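Local coordinates for putative iron-regulated protein A (PDB 4ECG) that is of uncertain function but binds calcium ions and, as an imelysin-like protein, may act as a metalloendopeptidase, at residues A83-W88 with S107-P112; N144-H149 with S181-S186; T256-N259 with D264-D267; A249-P254 with Y346-N351. One frame throughout, in Å; residues are numbered along the deposited sequence.

Contact 1: residues A83-W88 with S107-P112. With CA (calcium ion), chain F; CA (calcium ion), chain K.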
loop_
_atom_site.group_PDB
_atom_site.type_symbol
_atom_site.label_atom_id
_atom_site.label_comp_id
_atom_site.label_asym_id
_atom_site.label_seq_id
_atom_site.Cartn_x
_atom_site.Cartn_y
_atom_site.Cartn_z
ATOM N N ALA A 83 12.109 2.153 4.896
ATOM C CA ALA A 83 12.054 3.417 4.167
ATOM C C ALA A 83 11.457 3.231 2.749
ATOM O O ALA A 83 10.698 4.054 2.309
ATOM C CB ALA A 83 13.433 4.074 4.114
ATOM N N VAL A 84 11.778 2.140 2.047
ATOM C CA VAL A 84 11.148 1.882 0.739
ATOM C C VAL A 84 9.685 1.522 0.918
ATOM O O VAL A 84 8.852 1.763 0.040
ATOM C CB VAL A 84 11.914 0.841 -0.164
ATOM C CG1 VAL A 84 11.805 -0.594 0.309
ATOM C CG2 VAL A 84 11.398 0.942 -1.563
ATOM N N ARG A 85 9.359 0.959 2.070
ATOM C CA ARG A 85 8.000 0.595 2.327
ATOM C C ARG A 85 7.048 1.784 2.544
ATOM O O ARG A 85 5.859 1.630 2.364
ATOM C CB ARG A 85 7.931 -0.360 3.519
ATOM C CG ARG A 85 6.571 -1.030 3.605
ATOM C CD ARG A 85 6.591 -2.325 4.350
ATOM N NE ARG A 85 5.251 -2.893 4.404
ATOM C CZ ARG A 85 4.732 -3.719 3.503
ATOM N NH1 ARG A 85 5.407 -4.131 2.458
ATOM N NH2 ARG A 85 3.511 -4.146 3.673
ATOM N N VAL A 86 7.575 2.942 2.952
ATOM C CA VAL A 86 6.739 4.142 3.163
ATOM C C VAL A 86 6.046 4.479 1.853
ATOM O O VAL A 86 4.824 4.446 1.797
ATOM C CB VAL A 86 7.478 5.312 3.829
ATOM C CG1 VAL A 86 6.595 6.578 3.899
ATOM C CG2 VAL A 86 7.970 4.912 5.243
ATOM N N PRO A 87 6.801 4.692 0.775
ATOM C CA PRO A 87 6.109 5.137 -0.444
ATOM C C PRO A 87 5.260 4.068 -1.085
ATOM O O PRO A 87 4.248 4.375 -1.702
ATOM C CB PRO A 87 7.244 5.603 -1.376
ATOM C CG PRO A 87 8.454 4.987 -0.826
ATOM C CD PRO A 87 8.238 4.868 0.670
ATOM N N TRP A 88 5.649 2.821 -0.915
ATOM C CA TRP A 88 4.851 1.756 -1.445
ATOM C C TRP A 88 3.503 1.745 -0.740
ATOM O O TRP A 88 2.477 1.605 -1.383
ATOM C CB TRP A 88 5.550 0.405 -1.296
ATOM C CG TRP A 88 4.636 -0.771 -1.514
ATOM C CD1 TRP A 88 4.263 -1.697 -0.583
ATOM C CD2 TRP A 88 3.944 -1.168 -2.738
ATOM N NE1 TRP A 88 3.426 -2.604 -1.115
ATOM C CE2 TRP A 88 3.196 -2.348 -2.407
ATOM C CE3 TRP A 88 3.886 -0.678 -4.018
ATOM C CZ2 TRP A 88 2.390 -2.994 -3.314
ATOM C CZ3 TRP A 88 3.074 -1.336 -4.948
ATOM C CH2 TRP A 88 2.340 -2.462 -4.597
ATOM N N SER A 107 3.140 -9.500 -6.734
ATOM C CA SER A 107 4.521 -9.896 -6.939
ATOM C C SER A 107 5.411 -9.282 -5.854
ATOM O O SER A 107 6.313 -9.921 -5.358
ATOM C CB SER A 107 5.001 -9.512 -8.333
ATOM O OG SER A 107 6.297 -10.052 -8.583
ATOM N N LEU A 108 5.119 -8.049 -5.487
ATOM C CA LEU A 108 5.915 -7.259 -4.546
ATOM C C LEU A 108 5.574 -7.555 -3.095
ATOM O O LEU A 108 6.401 -7.310 -2.240
ATOM C CB LEU A 108 5.629 -5.770 -4.774
ATOM C CG LEU A 108 6.502 -5.036 -5.790
ATOM C CD1 LEU A 108 5.816 -3.746 -6.170
ATOM C CD2 LEU A 108 7.915 -4.813 -5.198
ATOM N N ASP A 109 4.355 -8.045 -2.789
ATOM C CA ASP A 109 3.860 -7.863 -1.433
ATOM C C ASP A 109 2.782 -8.862 -1.040
ATOM O O ASP A 109 1.811 -8.512 -0.370
ATOM C CB ASP A 109 3.369 -6.409 -1.289
ATOM C CG ASP A 109 3.279 -5.908 0.187
ATOM O OD1 ASP A 109 4.035 -6.366 1.082
ATOM O OD2 ASP A 109 2.444 -4.983 0.422
ATOM N N SER A 110 3.000 -10.130 -1.371
ATOM C CA SER A 110 2.057 -11.148 -0.950
ATOM C C SER A 110 2.131 -11.426 0.553
ATOM O O SER A 110 3.216 -11.481 1.156
ATOM C CB SER A 110 2.236 -12.445 -1.765
ATOM O OG SER A 110 1.975 -12.221 -3.147
ATOM N N TRP A 111 0.951 -11.619 1.135
ATOM C CA TRP A 111 0.777 -12.057 2.509
ATOM C C TRP A 111 -0.489 -12.901 2.614
ATOM O O TRP A 111 -1.516 -12.599 1.963
ATOM C CB TRP A 111 0.664 -10.825 3.410
ATOM C CG TRP A 111 0.616 -11.167 4.865
ATOM C CD1 TRP A 111 -0.494 -11.199 5.695
ATOM C CD2 TRP A 111 1.730 -11.600 5.708
ATOM N NE1 TRP A 111 -0.153 -11.632 6.956
ATOM C CE2 TRP A 111 1.163 -11.894 7.023
ATOM C CE3 TRP A 111 3.073 -11.849 5.488
ATOM C CZ2 TRP A 111 1.942 -12.353 8.064
ATOM C CZ3 TRP A 111 3.857 -12.302 6.540
ATOM C CH2 TRP A 111 3.308 -12.539 7.804
ATOM N N PRO A 112 -0.440 -13.997 3.395
ATOM C CA PRO A 112 0.741 -14.583 4.060
ATOM C C PRO A 112 1.657 -15.346 3.092
ATOM O O PRO A 112 1.368 -15.445 1.893
ATOM C CB PRO A 112 0.125 -15.565 5.077
ATOM C CG PRO A 112 -1.146 -15.970 4.436
ATOM C CD PRO A 112 -1.655 -14.777 3.669
HETATM CA CA CA F . 0.260 -4.337 1.559
HETATM CA CA CA K . -3.528 -12.018 0.936
HETATM O O HOH W 1 -1.838 -12.634 -0.648
HETATM O O HOH W 2 -4.647 -12.928 2.914
HETATM O O HOH W 3 -2.182 -9.967 0.924
#
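The side chains of Arg85 and Trp88 both leave helix 71-89 with CG turned away from their own backbone N, chi1 -166° and 166°, and Asp109 extends its carboxylate to meet them. Three residues apart, the arginine and the tryptophan share one face of the helix, and the arginine chain, straight from CG to NE, brings its guanidinium to the same carboxylate that the indole N-H reaches. Arg85 NH1 forms a salt bridge with Asp109 OD1 at 3.0 Å; the acceptor lies at the edge of the guanidinium, near its plane, but the donor approaches from above the carboxylate plane. A second bond from NH2 to the same oxygen is weak. The indole takes the other oxygen: Trp88 NE1 donates to Asp109 OD2 over 3.0 Å, nearly straight at 173° and in the ring plane, though it too meets its oxygen from above the carboxylate plane. Arginine and tryptophan suit these places because each offers N-H donors in the plane of a flat group, and with the calcium ion bound 2.5 Å from Asp109 OD2 they fix the rotation of a buried carboxylate. On one face of the indole lies Leu108, whose CD1 sits 4.1 Å from the centroid of the six-membered ring in a CH-pi contact. Beyond the segments, Asp287 takes Arg85 NE, Phe148 makes a cation-pi contact with the guanidinium, and Glu92 shares the calcium. Trp111 O holds another calcium at 2.3 Å with three waters. The arrangement is that of a carboxylate calcium site, in which second-shell N-H donors from a neighbouring helix orient the metal-binding group.

Contact 2: residues N144-H149 with S181-S186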
loop_
_atom_site.group_PDB
_atom_site.type_symbol
_atom_site.label_atom_id
_atom_site.label_comp_id
_atom_site.label_asym_id
_atom_site.label_seq_id
_atom_site.Cartn_x
_atom_site.Cartn_y
_atom_site.Cartn_z
ATOM N N ASN A 144 4.183 -16.102 -3.327
ATOM C CA ASN A 144 4.100 -16.373 -1.905
ATOM C C ASN A 144 5.458 -16.857 -1.377
ATOM O O ASN A 144 5.587 -17.195 -0.215
ATOM C CB ASN A 144 3.054 -17.463 -1.594
ATOM C CG ASN A 144 1.647 -17.106 -2.049
ATOM O OD1 ASN A 144 1.258 -15.936 -2.087
ATOM N ND2 ASN A 144 0.868 -18.148 -2.393
ATOM N N LEU A 145 6.462 -16.887 -2.235
ATOM C CA LEU A 145 7.823 -17.220 -1.854
ATOM C C LEU A 145 8.786 -16.038 -2.035
ATOM O O LEU A 145 10.001 -16.207 -1.947
ATOM C CB LEU A 145 8.275 -18.394 -2.734
ATOM C CG LEU A 145 7.454 -19.696 -2.681
ATOM C CD1 LEU A 145 7.783 -20.585 -3.910
ATOM C CD2 LEU A 145 7.685 -20.406 -1.358
ATOM N N ARG A 146 8.261 -14.846 -2.304
ATOM C CA ARG A 146 9.099 -13.704 -2.496
ATOM C C ARG A 146 8.483 -12.388 -1.932
ATOM O O ARG A 146 7.675 -12.432 -1.053
ATOM C CB ARG A 146 9.515 -13.632 -3.979
ATOM C CG ARG A 146 8.388 -13.333 -4.919
ATOM C CD ARG A 146 8.884 -12.885 -6.274
ATOM N NE ARG A 146 7.765 -12.556 -7.180
ATOM C CZ ARG A 146 7.320 -13.278 -8.204
ATOM N NH1 ARG A 146 7.882 -14.426 -8.540
ATOM N NH2 ARG A 146 6.302 -12.815 -8.942
ATOM N N GLY A 147 8.944 -11.225 -2.379
ATOM C CA GLY A 147 8.316 -9.947 -2.044
ATOM C C GLY A 147 8.814 -9.404 -0.715
ATOM O O GLY A 147 9.693 -10.033 -0.082
ATOM N N PHE A 148 8.250 -8.248 -0.327
ATOM C CA PHE A 148 8.623 -7.517 0.904
ATOM C C PHE A 148 8.665 -8.412 2.153
ATOM O O PHE A 148 9.542 -8.293 2.991
ATOM C CB PHE A 148 7.616 -6.428 1.222
ATOM C CG PHE A 148 7.894 -5.103 0.599
ATOM C CD1 PHE A 148 8.682 -4.195 1.236
ATOM C CD2 PHE A 148 7.258 -4.735 -0.569
ATOM C CE1 PHE A 148 8.886 -2.951 0.713
ATOM C CE2 PHE A 148 7.449 -3.494 -1.110
ATOM C CZ PHE A 148 8.280 -2.603 -0.459
ATOM N N HIS A 149 7.724 -9.315 2.248
ATOM C CA HIS A 149 7.600 -10.081 3.488
ATOM C C HIS A 149 8.540 -11.249 3.584
ATOM O O HIS A 149 8.857 -11.688 4.683
ATOM C CB HIS A 149 6.143 -10.472 3.736
ATOM C CG HIS A 149 5.225 -9.267 3.879
ATOM N ND1 HIS A 149 5.384 -8.346 4.854
ATOM C CD2 HIS A 149 4.187 -8.825 3.091
ATOM C CE1 HIS A 149 4.478 -7.388 4.702
ATOM N NE2 HIS A 149 3.733 -7.681 3.624
ATOM N N SER A 181 15.324 -9.522 -3.295
ATOM C CA SER A 181 15.571 -8.110 -3.373
ATOM C C SER A 181 15.856 -7.635 -4.824
ATOM O O SER A 181 15.433 -6.536 -5.173
ATOM C CB SER A 181 16.743 -7.733 -2.471
ATOM O OG SER A 181 16.602 -8.217 -1.151
ATOM N N GLU A 182 16.514 -8.447 -5.658
ATOM C CA GLU A 182 16.630 -8.159 -7.121
ATOM C C GLU A 182 15.245 -8.005 -7.721
ATOM O O GLU A 182 14.987 -7.144 -8.527
ATOM C CB GLU A 182 17.310 -9.298 -7.902
ATOM C CG GLU A 182 18.817 -9.184 -7.999
ATOM C CD GLU A 182 19.553 -10.479 -8.432
ATOM O OE1 GLU A 182 19.086 -11.218 -9.359
ATOM O OE2 GLU A 182 20.626 -10.708 -7.831
ATOM N N ARG A 183 14.362 -8.905 -7.346
ATOM C CA ARG A 183 13.067 -8.937 -7.938
ATOM C C ARG A 183 12.196 -7.789 -7.361
ATOM O O ARG A 183 11.382 -7.225 -8.089
ATOM C CB ARG A 183 12.431 -10.322 -7.745
ATOM C CG ARG A 183 10.984 -10.399 -8.246
ATOM C CD ARG A 183 10.949 -10.078 -9.739
ATOM N NE ARG A 183 9.673 -10.344 -10.393
ATOM C CZ ARG A 183 9.330 -11.502 -10.983
ATOM N NH1 ARG A 183 10.110 -12.539 -10.988
ATOM N NH2 ARG A 183 8.160 -11.626 -11.569
HETATM N N MSE A 184 12.380 -7.426 -6.087
HETATM C CA MSE A 184 11.669 -6.272 -5.555
HETATM C C MSE A 184 12.029 -5.026 -6.413
HETATM O O MSE A 184 11.123 -4.301 -6.816
HETATM C CB MSE A 184 11.927 -6.029 -4.058
HETATM C CG MSE A 184 11.205 -6.981 -3.130
HETATM SE SE MSE A 184 11.919 -7.100 -1.344
HETATM C CE MSE A 184 11.657 -5.257 -0.954
ATOM N N LEU A 185 13.322 -4.835 -6.708
ATOM C CA LEU A 185 13.831 -3.695 -7.518
ATOM C C LEU A 185 13.275 -3.727 -8.920
ATOM O O LEU A 185 12.821 -2.733 -9.440
ATOM C CB LEU A 185 15.388 -3.660 -7.582
ATOM C CG LEU A 185 16.029 -2.511 -8.364
ATOM C CD1 LEU A 185 15.472 -1.156 -7.911
ATOM C CD2 LEU A 185 17.559 -2.592 -8.322
ATOM N N SER A 186 13.302 -4.891 -9.516
ATOM C CA SER A 186 12.846 -5.071 -10.885
ATOM C C SER A 186 11.334 -4.688 -11.008
ATOM O O SER A 186 10.939 -3.993 -11.958
ATOM C CB SER A 186 13.075 -6.537 -11.269
ATOM O OG SER A 186 12.569 -6.768 -12.527
#
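Gly147 opens the GxHxxE signature of the imelysin family, which continues through Phe148 and His149 into helix 147-155, and this contact packs the start of that signature against helix 171-196. Gly147 has a positive phi of 85°, readily reached by glycine, and its carbonyl O lies 3.9 Å from the selenium of Met184, which is modelled as selenomethionine. The Met184 chain bends at its last torsion, chi3 60°, and this brings CE over one face of the Phe148 ring, 4.0 Å from the centroid and displaced toward the rim. The selenium stands obliquely to the same ring, a Met-aromatic contact for which a flexible, polarisable side chain is well suited.

Beside this apolar patch, the guanidinium groups of Arg146 and Arg183 lie flat on each other, centres 3.8 Å apart and planes 22° from parallel. Both NH2 atoms are donors, so nothing bonds between them at 3.4 Å; the like charges are probably made tolerable by the acceptors that both groups find elsewhere. Arg146 NH1 donates to the carbonyls of Gly132 and Ile130 and NH2 bonds to Ser107 OG, while Arg183 NE forms a salt bridge with Asp187. Replacing Arg146 with an alanine would probably deprive those two carbonyls of a donor and leave the Arg183 guanidinium freer to turn. Around the contact, helix 29-68 packs Met55 and Tyr58 against Met184, helix 71-89 brings Val84 to Phe148, and helix 104-109 supplies Ser107 and Asp109 beside the arginines and the phenylalanine.

Contact 3: residues T256-N259 with D264-D267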
loop_
_atom_site.group_PDB
_atom_site.type_symbol
_atom_site.label_atom_id
_atom_site.label_comp_id
_atom_site.label_asym_id
_atom_site.label_seq_id
_atom_site.Cartn_x
_atom_site.Cartn_y
_atom_site.Cartn_z
ATOM N N THR A 256 -10.226 -10.783 14.500
ATOM C CA THR A 256 -11.230 -11.860 14.572
ATOM C C THR A 256 -10.537 -13.168 14.988
ATOM O O THR A 256 -10.998 -13.877 15.899
ATOM C CB THR A 256 -11.983 -12.068 13.238
ATOM O OG1 THR A 256 -12.609 -10.850 12.866
ATOM C CG2 THR A 256 -13.087 -13.241 13.361
ATOM N N ALA A 257 -9.404 -13.449 14.351
ATOM C CA ALA A 257 -8.620 -14.658 14.600
ATOM C C ALA A 257 -8.172 -14.699 16.045
ATOM O O ALA A 257 -8.296 -15.724 16.698
ATOM C CB ALA A 257 -7.402 -14.724 13.644
ATOM N N TRP A 258 -7.668 -13.566 16.543
ATOM C CA TRP A 258 -7.258 -13.421 17.944
ATOM C C TRP A 258 -8.362 -13.693 18.906
ATOM O O TRP A 258 -8.158 -14.404 19.885
ATOM C CB TRP A 258 -6.725 -12.030 18.160
ATOM C CG TRP A 258 -6.383 -11.668 19.570
ATOM C CD1 TRP A 258 -7.151 -10.921 20.441
ATOM C CD2 TRP A 258 -5.146 -11.958 20.315
ATOM N NE1 TRP A 258 -6.523 -10.757 21.646
ATOM C CE2 TRP A 258 -5.312 -11.339 21.637
ATOM C CE3 TRP A 258 -3.975 -12.628 20.033
ATOM C CZ2 TRP A 258 -4.317 -11.398 22.620
ATOM C CZ3 TRP A 258 -2.976 -12.673 21.010
ATOM C CH2 TRP A 258 -3.138 -12.068 22.278
ATOM N N ASN A 259 -9.541 -13.142 18.630
ATOM C CA ASN A 259 -10.719 -13.400 19.483
ATOM C C ASN A 259 -11.112 -14.886 19.600
ATOM O O ASN A 259 -11.447 -15.322 20.676
ATOM C CB ASN A 259 -11.914 -12.516 19.095
ATOM C CG ASN A 259 -11.643 -11.041 19.369
ATOM O OD1 ASN A 259 -10.907 -10.701 20.294
ATOM N ND2 ASN A 259 -12.217 -10.162 18.557
ATOM N N ASP A 264 -2.612 -15.568 23.588
ATOM C CA ASP A 264 -1.230 -15.584 24.014
ATOM C C ASP A 264 -0.369 -15.051 22.851
ATOM O O ASP A 264 -0.127 -15.772 21.851
ATOM C CB ASP A 264 -0.843 -17.026 24.398
ATOM C CG ASP A 264 0.586 -17.149 24.875
ATOM O OD1 ASP A 264 1.235 -16.098 25.087
ATOM O OD2 ASP A 264 1.076 -18.302 25.008
ATOM N N ALA A 265 0.028 -13.771 22.967
ATOM C CA ALA A 265 0.852 -13.041 21.964
ATOM C C ALA A 265 2.262 -13.627 21.806
ATOM O O ALA A 265 2.874 -13.446 20.769
ATOM C CB ALA A 265 0.956 -11.560 22.307
ATOM N N THR A 266 2.740 -14.355 22.812
ATOM C CA THR A 266 4.042 -15.061 22.736
ATOM C C THR A 266 4.008 -16.454 22.060
ATOM O O THR A 266 5.046 -17.033 21.783
ATOM C CB THR A 266 4.668 -15.259 24.145
ATOM O OG1 THR A 266 4.181 -16.480 24.684
ATOM C CG2 THR A 266 4.389 -14.038 25.125
ATOM N N ASP A 267 2.823 -16.994 21.795
ATOM C CA ASP A 267 2.700 -18.321 21.161
ATOM C C ASP A 267 2.960 -18.183 19.653
ATOM O O ASP A 267 2.152 -17.589 18.943
ATOM C CB ASP A 267 1.306 -18.922 21.464
ATOM C CG ASP A 267 1.008 -20.241 20.716
ATOM O OD1 ASP A 267 1.796 -20.707 19.871
ATOM O OD2 ASP A 267 -0.086 -20.780 20.949
#
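Trp258, near the end of helix 239-259, presses the rim of its six-membered ring against the backbone of Asp264 and Ala265 in the loop that follows. This is the close-packed part: CH2 is 3.7 Å from Ala265 N, which lies at the ring edge near its plane, and 4.1 Å from Ala265 CB. A chi1 of 174° swings the indole away from its own backbone N and toward the returning chain. The small methyl of Ala265 allows the ring to come this near the peptide, whereas the bond from CA to CB of Asp264 points away from it. Lys263, Asn270 and Leu352 also touch the indole, which is buried.

Thr266, by contrast, lies on the exposed side of the loop and has no contact with the helical segment. There the chain folds on itself in a type I beta turn, closed by the bond from Asp267 N to Asp264 O. Asp264 OD1 accepts both Thr266 OG1, at 3.0 Å, and Thr266 N, at 3.2 Å, the second making an Asx turn; both donors come from the same face of the carboxylate plane. Aspartate and threonine suit this place, since their short polar chains brace the turn from within. A serine in place of Trp258 would probably open a gap between the helix and the start of the turn and leave Ala265 without its apolar neighbour. No hydrogen bond joins the two segments: between them the indole supplies apolar bulk, while polar bonds shape the turn, with Arg349 and Asn262 holding it from outside.

Contact 4: residues A249-P254 with Y346-N351. With CA (calcium ion), chain H.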
loop_
_atom_site.group_PDB
_atom_site.type_symbol
_atom_site.label_atom_id
_atom_site.label_comp_id
_atom_site.label_asym_id
_atom_site.label_seq_id
_atom_site.Cartn_x
_atom_site.Cartn_y
_atom_site.Cartn_z
ATOM N N ALA A 249 -10.171 -5.678 6.422
ATOM C CA ALA A 249 -9.228 -6.794 6.267
ATOM C C ALA A 249 -8.016 -6.685 7.171
ATOM O O ALA A 249 -7.767 -7.589 7.947
ATOM C CB ALA A 249 -8.766 -6.929 4.809
ATOM N N LYS A 250 -7.223 -5.619 7.041
ATOM C CA LYS A 250 -5.896 -5.617 7.655
ATOM C C LYS A 250 -5.998 -5.539 9.193
ATOM O O LYS A 250 -5.192 -6.166 9.902
ATOM C CB LYS A 250 -5.033 -4.464 7.138
ATOM C CG LYS A 250 -4.846 -4.386 5.640
ATOM C CD LYS A 250 -3.777 -3.376 5.259
ATOM C CE LYS A 250 -3.498 -3.382 3.748
ATOM N NZ LYS A 250 -2.304 -2.502 3.487
ATOM N N ILE A 251 -6.972 -4.768 9.686
ATOM C CA ILE A 251 -7.179 -4.606 11.105
ATOM C C ILE A 251 -8.168 -5.673 11.603
ATOM O O ILE A 251 -7.859 -6.411 12.557
ATOM C CB ILE A 251 -7.625 -3.171 11.497
ATOM C CG1 ILE A 251 -6.476 -2.163 11.310
ATOM C CG2 ILE A 251 -8.033 -3.128 12.970
ATOM C CD1 ILE A 251 -6.886 -0.693 11.266
ATOM N N THR A 252 -9.304 -5.821 10.927
ATOM C CA THR A 252 -10.417 -6.650 11.455
ATOM C C THR A 252 -10.044 -8.117 11.464
ATOM O O THR A 252 -10.276 -8.788 12.466
ATOM C CB THR A 252 -11.787 -6.351 10.772
ATOM O OG1 THR A 252 -12.145 -4.986 11.047
ATOM C CG2 THR A 252 -12.926 -7.248 11.287
ATOM N N ASP A 253 -9.384 -8.593 10.414
ATOM C CA ASP A 253 -9.239 -10.047 10.217
ATOM C C ASP A 253 -8.299 -10.704 11.248
ATOM O O ASP A 253 -8.597 -11.820 11.726
ATOM C CB ASP A 253 -8.839 -10.451 8.754
ATOM C CG ASP A 253 -10.000 -10.284 7.697
ATOM O OD1 ASP A 253 -11.190 -10.034 8.086
ATOM O OD2 ASP A 253 -9.697 -10.420 6.453
ATOM N N PRO A 254 -7.162 -10.060 11.562
ATOM C CA PRO A 254 -6.310 -10.571 12.661
ATOM C C PRO A 254 -6.986 -10.506 14.059
ATOM O O PRO A 254 -6.800 -11.392 14.895
ATOM C CB PRO A 254 -5.063 -9.662 12.583
ATOM C CG PRO A 254 -5.000 -9.213 11.157
ATOM C CD PRO A 254 -6.449 -9.050 10.755
ATOM N N TYR A 346 1.084 -0.082 20.192
ATOM C CA TYR A 346 2.202 -0.531 19.388
ATOM C C TYR A 346 3.035 -1.527 20.137
ATOM O O TYR A 346 3.300 -1.352 21.338
ATOM C CB TYR A 346 3.097 0.670 19.032
ATOM C CG TYR A 346 4.428 0.292 18.390
ATOM C CD1 TYR A 346 4.541 0.149 17.019
ATOM C CD2 TYR A 346 5.565 0.066 19.170
ATOM C CE1 TYR A 346 5.769 -0.180 16.443
ATOM C CE2 TYR A 346 6.786 -0.268 18.599
ATOM C CZ TYR A 346 6.873 -0.386 17.244
ATOM O OH TYR A 346 8.049 -0.685 16.681
ATOM N N PRO A 347 3.500 -2.568 19.443
ATOM C CA PRO A 347 3.188 -2.901 18.065
ATOM C C PRO A 347 1.821 -3.576 18.033
ATOM O O PRO A 347 1.403 -4.108 19.050
ATOM C CB PRO A 347 4.274 -3.899 17.729
ATOM C CG PRO A 347 4.445 -4.680 19.009
ATOM C CD PRO A 347 4.250 -3.651 20.104
ATOM N N PHE A 348 1.155 -3.594 16.879
ATOM C CA PHE A 348 -0.213 -4.218 16.714
ATOM C C PHE A 348 -0.192 -5.680 17.069
ATOM O O PHE A 348 -1.115 -6.190 17.672
ATOM C CB PHE A 348 -0.627 -4.119 15.262
ATOM C CG PHE A 348 -2.071 -4.481 14.962
ATOM C CD1 PHE A 348 -3.112 -4.119 15.814
ATOM C CD2 PHE A 348 -2.383 -5.107 13.770
ATOM C CE1 PHE A 348 -4.415 -4.403 15.481
ATOM C CE2 PHE A 348 -3.686 -5.401 13.424
ATOM C CZ PHE A 348 -4.702 -5.045 14.281
ATOM N N ARG A 349 0.861 -6.382 16.694
ATOM C CA ARG A 349 0.921 -7.807 17.093
ATOM C C ARG A 349 0.854 -8.129 18.560
ATOM O O ARG A 349 0.606 -9.291 18.876
ATOM C CB ARG A 349 2.095 -8.563 16.442
ATOM C CG ARG A 349 3.475 -8.081 16.809
ATOM C CD ARG A 349 3.973 -8.643 18.092
ATOM N NE ARG A 349 4.646 -9.900 17.934
ATOM C CZ ARG A 349 4.250 -11.058 18.457
ATOM N NH1 ARG A 349 3.108 -11.181 19.116
ATOM N NH2 ARG A 349 5.040 -12.109 18.327
ATOM N N ASN A 350 1.120 -7.165 19.448
ATOM C CA ASN A 350 0.957 -7.381 20.887
ATOM C C ASN A 350 -0.230 -6.694 21.471
ATOM O O ASN A 350 -0.414 -6.687 22.671
ATOM C CB ASN A 350 2.225 -6.937 21.646
ATOM C CG ASN A 350 3.365 -7.905 21.478
ATOM O OD1 ASN A 350 3.154 -9.094 21.294
ATOM N ND2 ASN A 350 4.574 -7.406 21.516
ATOM N N ASN A 351 -1.066 -6.103 20.642
ATOM C CA ASN A 351 -2.178 -5.313 21.135
ATOM C C ASN A 351 -3.449 -5.621 20.378
ATOM O O ASN A 351 -4.317 -4.749 20.200
ATOM C CB ASN A 351 -1.809 -3.814 20.989
ATOM C CG ASN A 351 -0.733 -3.375 21.980
ATOM O OD1 ASN A 351 -1.043 -3.094 23.134
ATOM N ND2 ASN A 351 0.538 -3.336 21.535
HETATM CA CA CA H . -13.095 -8.882 6.785
HETATM O O HOH W 4 -15.109 -7.935 5.754
HETATM O O HOH W 5 -12.287 -8.719 4.158
HETATM O O HOH W 6 -13.196 -11.153 5.779
#
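Phe348 sits in a short 3-10 turn, shortly after a cis peptide bond before Pro347, and lodges against the part of helix 239-259 that has a wider pi-type turn at 249-251 and a kink at Pro254. The bond to its CB points toward the helix, and CG stands anti to the backbone N (chi1 -170°), which carries the ring out to the helix; it meets the backbone carbonyls with its edge. CE2 comes within 3.9 Å of Lys250 O. At the tip, CZ lies 3.8 Å from Ile251 O, close to the ring plane, and 4.1 Å from the side-chain methyl CG2 of Ile251.

The helix is unusual just here. Pro254 has no N-H to return to the turn before it, which leaves the carbonyl of Lys250 without the usual donor four residues on; the slightly positive C-H edge of a phenylalanine is a fitting neighbour for that oxygen, and for Ile251 O beside it. Leu285, Val255 and Ile358 pack round the same ring. Two residues after Ile251, Asp253 OD1 binds a calcium ion at 2.6 Å, alongside Ser248 O and three waters, while Lys250 donates from NZ to Asn291.

Two bonds to one carbonyl hold the turn. Asparagine suits position 351 because its amide can fold back onto the turn's start: Pro347 O receives both Asn350 N and, from the opposite face of the carbonyl plane, Asn351 ND2, the latter at 2.7 Å and nearly straight at 169°.

Contacts 1 and 2 are buried and adjoin, their centres about 9 Å apart, with the backbones of Leu108 and Phe148 joined. Contacts 3 and 4 share helix 239-259, with centres about 10 Å apart, and contact 3 is nested inside the chain loop that contact 4 closes; Arg349 NH1 reaching Ala265 O links them. Contact 4 is buried, whereas contact 3 is partly buried, its centre about 25 Å from that of the chain. In contact 1 a metal ligand is itself the centre; in contact 4 the calcium ligand lies on the helix but outside the ring-backbone contact. Contact 2 stacks guanidiniums beside a Met-aromatic patch, and contact 3 sets a ring edge against backbone.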